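PDB 6U7J: beta-glucuronidase from uncultured Clostridium sp., which probably hydrolyses beta-D-glucuronides as a family 2 glycosidase of gut bacteria, releasing compounds such as estrogens from their glucuronic acid conjugates. Local coordinates for residues B[17-22]-B[191-196]; B[58-63]-B[313-318]; B[302-307]-B[330-335]; B[364-369]-B[414-419]. All coordinates share one frame; numbering follows the deposited sequence.

Contact 1 (B[17-22]-B[191-196]); sequences EARQIK and YCTPKE. Unlike the reference sequence in segment 17-22: Ile-21 (reference Met).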
loop_
_atom_site.group_PDB
_atom_site.type_symbol
_atom_site.label_atom_id
_atom_site.label_comp_id
_atom_site.label_asym_id
_atom_site.label_seq_id
_atom_site.Cartn_x
_atom_site.Cartn_y
_atom_site.Cartn_z
ATOM N N GLU B 17 0.399 -5.099 52.633
ATOM C CA GLU B 17 -0.114 -5.956 53.705
ATOM C C GLU B 17 -1.491 -5.518 54.191
ATOM O O GLU B 17 -2.183 -6.312 54.841
ATOM C CB GLU B 17 0.865 -5.968 54.882
ATOM C CG GLU B 17 0.707 -4.779 55.809
ATOM C CD GLU B 17 1.418 -3.539 55.308
ATOM O OE1 GLU B 17 1.865 -3.527 54.126
ATOM O OE2 GLU B 17 1.536 -2.574 56.110
ATOM N N ALA B 18 -1.898 -4.286 53.882
ATOM C CA ALA B 18 -3.100 -3.651 54.415
ATOM C C ALA B 18 -4.195 -3.437 53.386
ATOM O O ALA B 18 -5.372 -3.552 53.725
ATOM C CB ALA B 18 -2.749 -2.293 55.031
ATOM N N ARG B 19 -3.843 -3.095 52.149
ATOM C CA ARG B 19 -4.812 -2.802 51.102
ATOM C C ARG B 19 -4.676 -3.822 49.980
ATOM O O ARG B 19 -3.590 -4.370 49.741
ATOM C CB ARG B 19 -4.620 -1.389 50.535
ATOM C CG ARG B 19 -4.647 -0.254 51.546
ATOM C CD ARG B 19 -4.359 1.082 50.878
ATOM N NE ARG B 19 -4.547 2.233 51.767
ATOM C CZ ARG B 19 -4.965 3.426 51.354
ATOM N NH1 ARG B 19 -5.250 3.629 50.068
ATOM N NH2 ARG B 19 -5.097 4.421 52.216
ATOM N N GLN B 20 -5.788 -4.081 49.295
ATOM C CA GLN B 20 -5.766 -5.028 48.194
ATOM C C GLN B 20 -6.662 -4.531 47.059
ATOM O O GLN B 20 -7.592 -3.752 47.289
ATOM C CB GLN B 20 -6.191 -6.435 48.629
ATOM C CG GLN B 20 -5.730 -7.504 47.655
ATOM C CD GLN B 20 -6.075 -8.913 48.093
ATOM O OE1 GLN B 20 -7.054 -9.150 48.827
ATOM N NE2 GLN B 20 -5.265 -9.868 47.642
ATOM N N ILE B 21 -6.349 -4.983 45.846
ATOM C CA ILE B 21 -7.009 -4.561 44.629
ATOM C C ILE B 21 -7.589 -5.792 43.936
ATOM O O ILE B 21 -6.923 -6.830 43.839
ATOM C CB ILE B 21 -6.043 -3.841 43.655
ATOM C CG1 ILE B 21 -5.458 -2.563 44.292
ATOM C CG2 ILE B 21 -6.713 -3.578 42.304
ATOM C CD1 ILE B 21 -4.230 -2.031 43.527
ATOM N N LYS B 22 -8.813 -5.667 43.429
ATOM C CA LYS B 22 -9.397 -6.677 42.584
ATOM C C LYS B 22 -9.784 -6.032 41.252
ATOM O O LYS B 22 -10.567 -5.080 41.215
ATOM C CB LYS B 22 -10.623 -7.313 43.227
ATOM C CG LYS B 22 -11.368 -8.172 42.271
ATOM C CD LYS B 22 -11.486 -9.571 42.803
ATOM C CE LYS B 22 -12.440 -9.605 43.987
ATOM N NZ LYS B 22 -13.269 -10.826 43.903
ATOM N N TYR B 191 -11.332 -2.290 45.395
ATOM C CA TYR B 191 -10.194 -2.362 46.293
ATOM C C TYR B 191 -10.628 -2.137 47.743
ATOM O O TYR B 191 -11.654 -1.514 48.007
ATOM C CB TYR B 191 -9.101 -1.367 45.885
ATOM C CG TYR B 191 -9.349 0.114 46.119
ATOM C CD1 TYR B 191 -9.014 0.717 47.343
ATOM C CD2 TYR B 191 -9.803 0.932 45.096
ATOM C CE1 TYR B 191 -9.179 2.083 47.550
ATOM C CE2 TYR B 191 -9.971 2.304 45.287
ATOM C CZ TYR B 191 -9.653 2.876 46.522
ATOM O OH TYR B 191 -9.816 4.233 46.732
ATOM N N CYS B 192 -9.830 -2.653 48.685
ATOM C CA CYS B 192 -10.147 -2.547 50.097
ATOM C C CYS B 192 -9.059 -1.784 50.853
ATOM O O CYS B 192 -7.902 -1.707 50.417
ATOM C CB CYS B 192 -10.410 -3.949 50.737
ATOM S SG CYS B 192 -9.020 -5.078 50.894
ATOM N N THR B 193 -9.464 -1.140 51.948
ATOM C CA THR B 193 -8.588 -0.497 52.920
ATOM C C THR B 193 -9.150 -0.721 54.319
ATOM O O THR B 193 -10.326 -1.083 54.478
ATOM C CB THR B 193 -8.429 1.021 52.710
ATOM O OG1 THR B 193 -9.610 1.706 53.146
ATOM C CG2 THR B 193 -8.096 1.406 51.250
ATOM N N PRO B 194 -8.334 -0.507 55.356
ATOM C CA PRO B 194 -8.884 -0.394 56.713
ATOM C C PRO B 194 -9.863 0.769 56.801
ATOM O O PRO B 194 -9.821 1.711 56.001
ATOM C CB PRO B 194 -7.645 -0.147 57.585
ATOM C CG PRO B 194 -6.499 -0.723 56.793
ATOM C CD PRO B 194 -6.855 -0.477 55.356
ATOM N N LYS B 195 -10.763 0.699 57.796
ATOM C CA LYS B 195 -11.772 1.746 57.938
ATOM C C LYS B 195 -11.181 3.072 58.407
ATOM O O LYS B 195 -11.781 4.127 58.169
ATOM C CB LYS B 195 -12.879 1.293 58.887
ATOM C CG LYS B 195 -13.565 0.021 58.439
ATOM C CD LYS B 195 -15.076 0.117 58.542
ATOM C CE LYS B 195 -15.742 -1.059 57.811
ATOM N NZ LYS B 195 -17.135 -1.334 58.285
ATOM N N GLU B 196 -10.021 3.054 59.048
ATOM C CA GLU B 196 -9.283 4.278 59.334
ATOM C C GLU B 196 -8.064 4.278 58.426
ATOM O O GLU B 196 -7.232 3.369 58.514
ATOM C CB GLU B 196 -8.880 4.370 60.809
ATOM C CG GLU B 196 -10.028 4.098 61.788
ATOM C CD GLU B 196 -9.702 4.538 63.225
ATOM O OE1 GLU B 196 -10.619 5.037 63.924
ATOM O OE2 GLU B 196 -8.531 4.376 63.653
#

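Contact 2 (B[58-63]-B[313-318]); sequences PSSYND and RGKGLD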
loop_
_atom_site.group_PDB
_atom_site.type_symbol
_atom_site.label_atom_id
_atom_site.label_comp_id
_atom_site.label_asym_id
_atom_site.label_seq_id
_atom_site.Cartn_x
_atom_site.Cartn_y
_atom_site.Cartn_z
ATOM N N PRO B 58 -10.655 -3.008 29.573
ATOM C CA PRO B 58 -10.919 -1.704 28.963
ATOM C C PRO B 58 -10.784 -1.712 27.429
ATOM O O PRO B 58 -10.009 -2.504 26.900
ATOM C CB PRO B 58 -9.844 -0.814 29.591
ATOM C CG PRO B 58 -8.688 -1.752 29.792
ATOM C CD PRO B 58 -9.264 -3.114 30.061
ATOM N N SER B 59 -11.509 -0.807 26.760
ATOM C CA SER B 59 -11.605 -0.727 25.300
ATOM C C SER B 59 -12.713 0.255 24.954
ATOM O O SER B 59 -13.639 0.447 25.745
ATOM C CB SER B 59 -11.914 -2.097 24.663
ATOM O OG SER B 59 -11.970 -2.023 23.242
ATOM N N SER B 60 -12.604 0.910 23.804
ATOM C CA SER B 60 -13.765 1.527 23.186
ATOM C C SER B 60 -14.647 0.425 22.598
ATOM O O SER B 60 -14.160 -0.649 22.233
ATOM C CB SER B 60 -13.323 2.502 22.084
ATOM O OG SER B 60 -12.300 3.401 22.527
ATOM N N TYR B 61 -15.954 0.678 22.502
ATOM C CA TYR B 61 -16.806 -0.305 21.837
ATOM C C TYR B 61 -16.903 -0.115 20.329
ATOM O O TYR B 61 -17.431 -1.000 19.647
ATOM C CB TYR B 61 -18.228 -0.310 22.422
ATOM C CG TYR B 61 -19.021 0.988 22.317
ATOM C CD1 TYR B 61 -19.641 1.369 21.135
ATOM C CD2 TYR B 61 -19.188 1.801 23.436
ATOM C CE1 TYR B 61 -20.379 2.551 21.066
ATOM C CE2 TYR B 61 -19.908 2.964 23.378
ATOM C CZ TYR B 61 -20.508 3.339 22.195
ATOM O OH TYR B 61 -21.241 4.512 22.165
ATOM N N ASN B 62 -16.399 0.995 19.794
ATOM C CA ASN B 62 -16.785 1.396 18.443
ATOM C C ASN B 62 -16.153 0.530 17.353
ATOM O O ASN B 62 -16.772 0.341 16.308
ATOM C CB ASN B 62 -16.441 2.862 18.210
ATOM C CG ASN B 62 -16.981 3.765 19.308
ATOM O OD1 ASN B 62 -16.372 3.912 20.375
ATOM N ND2 ASN B 62 -18.104 4.390 19.044
ATOM N N ASP B 63 -14.946 0.000 17.544
ATOM C CA ASP B 63 -14.285 -0.758 16.477
ATOM C C ASP B 63 -14.247 -2.266 16.734
ATOM O O ASP B 63 -13.544 -2.994 16.026
ATOM C CB ASP B 63 -12.866 -0.225 16.248
ATOM C CG ASP B 63 -12.857 1.173 15.662
ATOM O OD1 ASP B 63 -13.927 1.634 15.170
ATOM O OD2 ASP B 63 -11.781 1.814 15.709
ATOM N N ARG B 313 -9.089 -1.503 19.627
ATOM C CA ARG B 313 -9.553 -1.134 20.965
ATOM C C ARG B 313 -9.836 0.356 21.143
ATOM O O ARG B 313 -10.158 0.775 22.264
ATOM C CB ARG B 313 -8.523 -1.557 22.018
ATOM C CG ARG B 313 -7.212 -0.788 21.890
ATOM C CD ARG B 313 -6.143 -1.201 22.890
ATOM N NE ARG B 313 -6.358 -2.518 23.489
ATOM C CZ ARG B 313 -6.030 -3.664 22.904
ATOM N NH1 ARG B 313 -5.490 -3.666 21.693
ATOM N NH2 ARG B 313 -6.254 -4.806 23.537
ATOM N N GLY B 314 -9.677 1.167 20.102
ATOM C CA GLY B 314 -9.935 2.601 20.220
ATOM C C GLY B 314 -8.982 3.298 21.184
ATOM O O GLY B 314 -7.753 3.223 21.050
ATOM N N LYS B 315 -9.555 3.997 22.165
ATOM C CA LYS B 315 -8.809 4.684 23.212
ATOM C C LYS B 315 -8.550 3.808 24.430
ATOM O O LYS B 315 -8.195 4.337 25.492
ATOM C CB LYS B 315 -9.551 5.949 23.659
ATOM C CG LYS B 315 -10.125 6.780 22.504
ATOM C CD LYS B 315 -10.471 8.184 22.965
ATOM C CE LYS B 315 -9.210 9.021 23.174
ATOM N NZ LYS B 315 -8.524 9.335 21.879
ATOM N N GLY B 316 -8.730 2.495 24.317
ATOM C CA GLY B 316 -8.567 1.633 25.480
ATOM C C GLY B 316 -7.103 1.488 25.868
ATOM O O GLY B 316 -6.209 1.464 25.015
ATOM N N LEU B 317 -6.862 1.391 27.180
ATOM C CA LEU B 317 -5.506 1.269 27.699
ATOM C C LEU B 317 -4.854 -0.021 27.228
ATOM O O LEU B 317 -5.465 -1.091 27.228
ATOM C CB LEU B 317 -5.514 1.310 29.224
ATOM C CG LEU B 317 -4.214 0.952 29.954
ATOM C CD1 LEU B 317 -3.153 2.027 29.733
ATOM C CD2 LEU B 317 -4.486 0.721 31.468
ATOM N N ASP B 318 -3.590 0.090 26.838
ATOM C CA ASP B 318 -2.835 -1.027 26.282
ATOM C C ASP B 318 -1.395 -0.825 26.736
ATOM O O ASP B 318 -0.667 -0.020 26.152
ATOM C CB ASP B 318 -2.944 -1.051 24.763
ATOM C CG ASP B 318 -2.259 -2.267 24.136
ATOM O OD1 ASP B 318 -1.425 -2.926 24.804
ATOM O OD2 ASP B 318 -2.571 -2.573 22.960
HETATM O O HOH W 1 -7.551 -1.803 25.884
HETATM O O HOH W 2 -9.567 1.006 17.231
#

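Contact 3 (B[302-307]-B[330-335]); sequences KGFGKH and KWIGAN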
loop_
_atom_site.group_PDB
_atom_site.type_symbol
_atom_site.label_atom_id
_atom_site.label_comp_id
_atom_site.label_asym_id
_atom_site.label_seq_id
_atom_site.Cartn_x
_atom_site.Cartn_y
_atom_site.Cartn_z
ATOM N N LYS B 302 11.777 18.115 23.008
ATOM C CA LYS B 302 11.799 17.366 21.755
ATOM C C LYS B 302 10.832 16.194 21.880
ATOM O O LYS B 302 11.053 15.290 22.697
ATOM C CB LYS B 302 13.209 16.845 21.436
ATOM C CG LYS B 302 14.316 17.897 21.419
ATOM C CD LYS B 302 15.686 17.230 21.292
ATOM C CE LYS B 302 15.940 16.296 22.472
ATOM N NZ LYS B 302 17.196 15.524 22.310
ATOM N N GLY B 303 9.792 16.182 21.050
ATOM C CA GLY B 303 8.815 15.114 21.136
ATOM C C GLY B 303 7.561 15.359 20.328
ATOM O O GLY B 303 7.625 15.914 19.225
ATOM N N PHE B 304 6.413 14.969 20.886
ATOM C CA PHE B 304 5.148 14.918 20.167
ATOM C C PHE B 304 3.998 15.166 21.120
ATOM O O PHE B 304 4.044 14.775 22.289
ATOM C CB PHE B 304 4.863 13.542 19.532
ATOM C CG PHE B 304 5.993 12.970 18.746
ATOM C CD1 PHE B 304 6.980 12.221 19.371
ATOM C CD2 PHE B 304 6.045 13.148 17.374
ATOM C CE1 PHE B 304 8.017 11.681 18.646
ATOM C CE2 PHE B 304 7.089 12.615 16.627
ATOM C CZ PHE B 304 8.083 11.878 17.266
ATOM N N GLY B 305 2.920 15.730 20.593
ATOM C CA GLY B 305 1.623 15.438 21.181
ATOM C C GLY B 305 1.204 14.044 20.729
ATOM O O GLY B 305 1.487 13.627 19.606
ATOM N N LYS B 306 0.570 13.296 21.635
ATOM C CA LYS B 306 0.162 11.940 21.291
ATOM C C LYS B 306 -1.369 11.839 21.223
ATOM O O LYS B 306 -2.072 12.839 21.025
ATOM C CB LYS B 306 0.786 10.951 22.292
ATOM C CG LYS B 306 2.322 10.805 22.183
ATOM C CD LYS B 306 2.911 9.890 23.293
ATOM C CE LYS B 306 3.065 8.433 22.826
ATOM N NZ LYS B 306 1.766 7.810 22.348
ATOM N N HIS B 307 -1.878 10.626 21.353
ATOM C CA HIS B 307 -3.300 10.369 21.528
ATOM C C HIS B 307 -3.388 9.009 22.181
ATOM O O HIS B 307 -2.452 8.210 22.097
ATOM C CB HIS B 307 -4.075 10.368 20.201
ATOM C CG HIS B 307 -4.798 11.647 19.903
ATOM N ND1 HIS B 307 -5.780 12.167 20.727
ATOM C CD2 HIS B 307 -4.697 12.500 18.852
ATOM C CE1 HIS B 307 -6.230 13.297 20.208
ATOM N NE2 HIS B 307 -5.587 13.523 19.074
ATOM N N LYS B 330 12.343 6.842 22.947
ATOM C CA LYS B 330 13.763 6.773 23.255
ATOM C C LYS B 330 14.592 6.594 21.988
ATOM O O LYS B 330 15.662 7.195 21.848
ATOM C CB LYS B 330 14.018 5.630 24.235
ATOM C CG LYS B 330 15.486 5.468 24.625
ATOM C CD LYS B 330 15.678 4.161 25.381
ATOM C CE LYS B 330 17.063 4.067 25.982
ATOM N NZ LYS B 330 17.283 5.164 26.975
ATOM N N TRP B 331 14.112 5.775 21.052
ATOM C CA TRP B 331 14.869 5.519 19.830
ATOM C C TRP B 331 14.990 6.784 18.994
ATOM O O TRP B 331 16.076 7.118 18.514
ATOM C CB TRP B 331 14.206 4.392 19.033
ATOM C CG TRP B 331 14.771 4.183 17.642
ATOM C CD1 TRP B 331 15.857 3.417 17.290
ATOM C CD2 TRP B 331 14.256 4.727 16.426
ATOM N NE1 TRP B 331 16.048 3.460 15.930
ATOM C CE2 TRP B 331 15.082 4.259 15.374
ATOM C CE3 TRP B 331 13.173 5.560 16.118
ATOM C CZ2 TRP B 331 14.865 4.608 14.043
ATOM C CZ3 TRP B 331 12.959 5.913 14.790
ATOM C CH2 TRP B 331 13.803 5.432 13.769
ATOM N N ILE B 332 13.894 7.527 18.850
ATOM C CA ILE B 332 13.915 8.722 18.014
ATOM C C ILE B 332 14.607 9.896 18.686
ATOM O O ILE B 332 14.827 10.917 18.028
ATOM C CB ILE B 332 12.483 9.114 17.602
ATOM C CG1 ILE B 332 12.499 9.899 16.278
ATOM C CG2 ILE B 332 11.794 9.857 18.733
ATOM C CD1 ILE B 332 11.173 9.940 15.537
ATOM N N GLY B 333 14.975 9.779 19.964
ATOM C CA GLY B 333 15.611 10.878 20.673
ATOM C C GLY B 333 14.656 11.864 21.315
ATOM O O GLY B 333 15.085 12.953 21.719
ATOM N N ALA B 334 13.371 11.536 21.398
ATOM C CA ALA B 334 12.438 12.424 22.065
ATOM C C ALA B 334 12.717 12.437 23.570
ATOM O O ALA B 334 13.283 11.492 24.128
ATOM C CB ALA B 334 10.999 11.989 21.782
ATOM N N ASN B 335 12.342 13.534 24.220
ATOM C CA ASN B 335 12.469 13.628 25.667
ATOM C C ASN B 335 11.172 14.017 26.363
ATOM O O ASN B 335 11.170 14.166 27.593
ATOM C CB ASN B 335 13.586 14.628 26.062
ATOM C CG ASN B 335 13.310 16.046 25.589
ATOM O OD1 ASN B 335 12.193 16.392 25.213
ATOM N ND2 ASN B 335 14.348 16.880 25.602
#

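Contact 4 (B[364-369]-B[414-419]); sequences PAVGMN and ITNEPH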
loop_
_atom_site.group_PDB
_atom_site.type_symbol
_atom_site.label_atom_id
_atom_site.label_comp_id
_atom_site.label_asym_id
_atom_site.label_seq_id
_atom_site.Cartn_x
_atom_site.Cartn_y
_atom_site.Cartn_z
ATOM N N PRO B 364 -9.247 18.339 28.725
ATOM C CA PRO B 364 -9.917 18.238 27.420
ATOM C C PRO B 364 -10.723 19.471 27.035
ATOM O O PRO B 364 -11.830 19.353 26.500
ATOM C CB PRO B 364 -10.828 17.012 27.580
ATOM C CG PRO B 364 -10.639 16.519 29.027
ATOM C CD PRO B 364 -9.997 17.640 29.780
ATOM N N ALA B 365 -10.170 20.655 27.281
ATOM C CA ALA B 365 -10.769 21.911 26.827
ATOM C C ALA B 365 -10.401 22.170 25.361
ATOM O O ALA B 365 -9.693 23.113 25.003
ATOM C CB ALA B 365 -10.323 23.051 27.731
ATOM N N VAL B 366 -10.895 21.280 24.511
ATOM C CA VAL B 366 -10.602 21.264 23.087
ATOM C C VAL B 366 -11.928 21.338 22.354
ATOM O O VAL B 366 -12.950 20.830 22.833
ATOM C CB VAL B 366 -9.807 19.996 22.688
ATOM C CG1 VAL B 366 -10.641 18.742 22.930
ATOM C CG2 VAL B 366 -9.315 20.076 21.233
ATOM N N GLY B 367 -11.922 21.994 21.196
ATOM C CA GLY B 367 -13.149 22.145 20.445
ATOM C C GLY B 367 -13.896 23.439 20.667
ATOM O O GLY B 367 -15.008 23.582 20.147
ATOM N N MET B 368 -13.323 24.394 21.406
ATOM C CA MET B 368 -13.949 25.702 21.603
ATOM C C MET B 368 -13.621 26.619 20.422
ATOM O O MET B 368 -13.050 27.702 20.557
ATOM C CB MET B 368 -13.505 26.314 22.926
ATOM C CG MET B 368 -13.765 25.458 24.147
ATOM S SD MET B 368 -12.876 26.060 25.601
ATOM C CE MET B 368 -13.748 25.162 26.889
ATOM N N ASN B 369 -13.980 26.147 19.235
ATOM C CA ASN B 369 -13.625 26.813 17.990
ATOM C C ASN B 369 -14.623 26.360 16.928
ATOM O O ASN B 369 -15.538 25.579 17.205
ATOM C CB ASN B 369 -12.170 26.511 17.613
ATOM C CG ASN B 369 -11.488 27.673 16.897
ATOM O OD1 ASN B 369 -12.115 28.397 16.130
ATOM N ND2 ASN B 369 -10.192 27.850 17.148
ATOM N N ILE B 414 -4.113 24.211 29.612
ATOM C CA ILE B 414 -5.494 24.351 30.057
ATOM C C ILE B 414 -6.482 24.338 28.912
ATOM O O ILE B 414 -7.701 24.328 29.167
ATOM C CB ILE B 414 -5.683 25.644 30.878
ATOM C CG1 ILE B 414 -5.382 26.853 30.003
ATOM C CG2 ILE B 414 -4.787 25.614 32.117
ATOM C CD1 ILE B 414 -5.924 28.152 30.556
ATOM N N THR B 415 -6.006 24.350 27.664
ATOM C CA THR B 415 -6.861 24.408 26.492
ATOM C C THR B 415 -6.022 24.153 25.245
ATOM O O THR B 415 -4.823 24.460 25.200
ATOM C CB THR B 415 -7.584 25.762 26.387
ATOM O OG1 THR B 415 -8.547 25.721 25.336
ATOM C CG2 THR B 415 -6.604 26.893 26.116
ATOM N N ASN B 416 -6.661 23.578 24.237
ATOM C CA ASN B 416 -6.035 23.383 22.940
ATOM C C ASN B 416 -6.856 24.117 21.895
ATOM O O ASN B 416 -8.033 23.793 21.686
ATOM C CB ASN B 416 -5.900 21.896 22.595
ATOM C CG ASN B 416 -5.287 21.677 21.231
ATOM O OD1 ASN B 416 -4.064 21.704 21.071
ATOM N ND2 ASN B 416 -6.135 21.467 20.238
ATOM N N GLU B 417 -6.253 25.137 21.286
ATOM C CA GLU B 417 -6.813 25.836 20.139
ATOM C C GLU B 417 -8.234 26.414 20.369
ATOM O O GLU B 417 -9.128 26.177 19.616
ATOM C CB GLU B 417 -6.841 24.915 18.923
ATOM C CG GLU B 417 -5.452 24.478 18.427
ATOM C CD GLU B 417 -5.489 23.824 17.029
ATOM O OE1 GLU B 417 -6.562 23.364 16.587
ATOM O OE2 GLU B 417 -4.432 23.770 16.373
ATOM N N PRO B 418 -8.398 27.207 21.440
ATOM C CA PRO B 418 -9.673 27.914 21.596
ATOM C C PRO B 418 -9.730 29.080 20.625
ATOM O O PRO B 418 -8.711 29.578 20.151
ATOM C CB PRO B 418 -9.624 28.408 23.050
ATOM C CG PRO B 418 -8.165 28.704 23.255
ATOM C CD PRO B 418 -7.409 27.649 22.442
ATOM N N HIS B 419 -10.953 29.520 20.328
ATOM C CA HIS B 419 -11.132 30.676 19.450
ATOM C C HIS B 419 -10.872 31.940 20.269
ATOM O O HIS B 419 -11.775 32.704 20.620
ATOM C CB HIS B 419 -12.519 30.675 18.829
ATOM C CG HIS B 419 -12.643 31.592 17.651
ATOM N ND1 HIS B 419 -13.727 32.423 17.459
ATOM C CD2 HIS B 419 -11.816 31.805 16.598
ATOM C CE1 HIS B 419 -13.562 33.109 16.342
ATOM N NE2 HIS B 419 -12.410 32.755 15.803
HETATM O O HOH W 3 -10.647 24.789 22.404
HETATM O O HOH W 4 -10.412 23.409 19.281
#

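Contact 1 (B[17-22]-B[191-196])
Ala-18 meets Pro-194 in a light apolar touch, its CB lying 4.4 Å from CG of the proline ring. Arg-19 follows with a chain extended from CG to NE that runs alongside Thr-193 in the same direction. The methyl CG2 of Thr-193 rests over one face of the guanidinium, displaced toward the rim, and comes within 3.7 Å of Arg-19 NE. The threonine hydroxyl OG1 donates to Pro-194 O, while the arginine charge is answered through NH2 by Asp-274. At Gln-20 regular pairing begins: Cys-192 N donates to Gln-20 O at 2.9 Å, and the return bond from Gln-20 N to Cys-192 O is weak at 3.4 Å. Beside this antiparallel hydrogen-bonded pair, Gln-20 CB packs on Cys-192 SG at 3.9 Å. With CG anti to the backbone N (chi1 -160°), the rest of Gln-20 extends away to the amide of Gln-20 of the second subunit. Ile-21 forms the next, non-hydrogen-bonded pair with Tyr-191, their side chains meeting at a slant on the other sheet face, with CG1 of Ile-21 4.2 Å from CB of Tyr-191. The tyrosine hydroxyl bonds to Glu-125. Residues 20-22 and 191-193 run 161° apart in the antiparallel sheet of the sugar binding domain, where strand 188-193 lies between strands 20-32 and 93-98, and Arg-19 reaches over to Tyr-276 on strand 274-280.

Contact 2 (B[58-63]-B[313-318])
Ser-60 reaches into the turn made by residues 313-316. Its CB sits 3.6 Å from Arg-313 O and slightly farther from the CA of Gly-314. From there OG, anti to the carbonyl carbon (chi1 -49°), accepts the backbone N-H of Lys-315 at 2.8 Å and comes within 3.4 Å of Gly-314 CA, where a CB would collide with this oxygen. OG has a further, weak hydrogen bond with His-185. The backbone of Ser-60 adds a nearly straight bond from N to Arg-313 O (2.9 Å, 167°). That oxygen is gripped twice, since Gly-316 N, closing the turn, reaches it from the opposite face of the carbonyl plane. Alongside, Ser-59 CA packs 3.9 Å from Gly-316 CA. A water ties the ends together: it donates to Pro-58 O and Leu-317 O and accepts from Arg-313 NE at 2.8 Å, at the guanidinium edge, while NH2 of that group bridges to Asp-318 of the second subunit. The contact is a domain junction in which segment 58-63 of the sugar binding domain docks on a type II' beta turn of the TIM barrel domain, in the connection between the first barrel strand and its helix.

Contact 3 (B[302-307]-B[330-335])
Lys-302 on the strand and Asn-335 just past the helix join their backbones where the touching parts run 103° apart, Asn-335 N donating to Lys-302 O at 2.7 Å. A second, nearly straight bond closes a small ring: Lys-302 N donates to OD1 of Asn-335 (2.8 Å), arriving 32° out of the plane of the side-chain carbonyl. Asn-335 can fold back this way because its CG stands between the backbone N and the carbonyl carbon (chi1 62°). Its amide is fixed from the other end as well, ND2 bonding to Tyr-300 O. The lysine chain crosses the asparagine at about a right angle, bringing CE to 3.6 Å from ND2. Beyond that, NZ makes a weak bond to Gly-333 O at 3.4 Å, its stronger partner being the carbonyl of Trp-590 on helix 581-592. On the apolar side, Phe-304 and Ile-332 meet tip to tip: CD1 of the isoleucine lies at the ring edge, near its plane, 4.0 Å from CZ. Ala-334 CB fills the corner between them, 4.3 Å from Phe-304 CE1 and 3.9 Å from Gly-303 CA. The same ring packs edge-to-face with Phe-553 and Trp-590, which extends this apolar layer toward helix 581-592. Gly-333, with positive phi, ends helix 319-332 in a Schellman motif and turns the chain toward strand 336-338, which pairs in parallel with strand 297-305. This is the first beta-alpha-beta crossover of the TIM barrel, held at the return from helix to strand.

Contact 4 (B[364-369]-B[414-419])
Ile-414 meets Ala-365 through its carbonyl O, which lies 3.3 Å from the alanine CB. Thr-415 places OG1, anti to the backbone N (chi1 -172°), where it donates to Ala-365 O at 2.9 Å in the plane of that carbonyl. Asn-416 N grips the same oxygen at 3.2 Å from above the plane, so that two donors of neighbouring residues hold one acceptor. The Asn-416 side chain keeps to the flank of Val-366 and shares its heading, with ND2 at 3.6 Å from CG2; its OD1 is engaged by Thr-448 and Arg-338. Glu-417 contributes its backbone O, which takes a hydrogen bond from ND2 of Asn-369 at 3.2 Å, the donor standing above the carbonyl plane. The carboxylate of Glu-417 turns to Asn-468. Pro-418 packs its CB against CB of Met-368 at 4.4 Å. At His-419 the backbone N donates to Met-368 O (2.8 Å), and the ring crosses Asn-369 with amide and imidazole planes 44° apart, CD2 being 3.5 Å from OD1; ND1 bonds to Glu-422. Between the two segments, one water accepts from Gly-367 N and another from Met-368 N. Both carbonyls held by the second segment come from residues at the centres of inverse gamma turns, Ala-365 and Met-368. The contact joins the loop after the third strand of the TIM barrel to the C-terminal end of the fourth, where the Asn-Glu pair 416-417 matches the sequence motif that in family 2 glycosidases carries the acid/base glutamate, consistent with an active-site wall.

Three of the contacts lie in or against the barrel and one in the sheet of the sugar binding domain, beside strand 274-280. Contacts 2 and 3 touch, Lys-315 NZ lying 4.1 Å from His-307 ND1, and Tyr-342 OH bonds to both residues. Contacts 3 and 4 share a sheet, their nearest atoms about 8 Å apart; Arg-338 connects them, with backbone hydrogen bonds to Phe-304 and Lys-306 and a side-chain bond to Asn-416 at the probable active site. Contact 1 is remote, its centre about 39 Å from that of contact 4. A bound calcium ion lies about 5 Å from the Leu-317 side chain and about 10 Å from that of Ile-21. Contacts 1 and 2 both meet the second subunit.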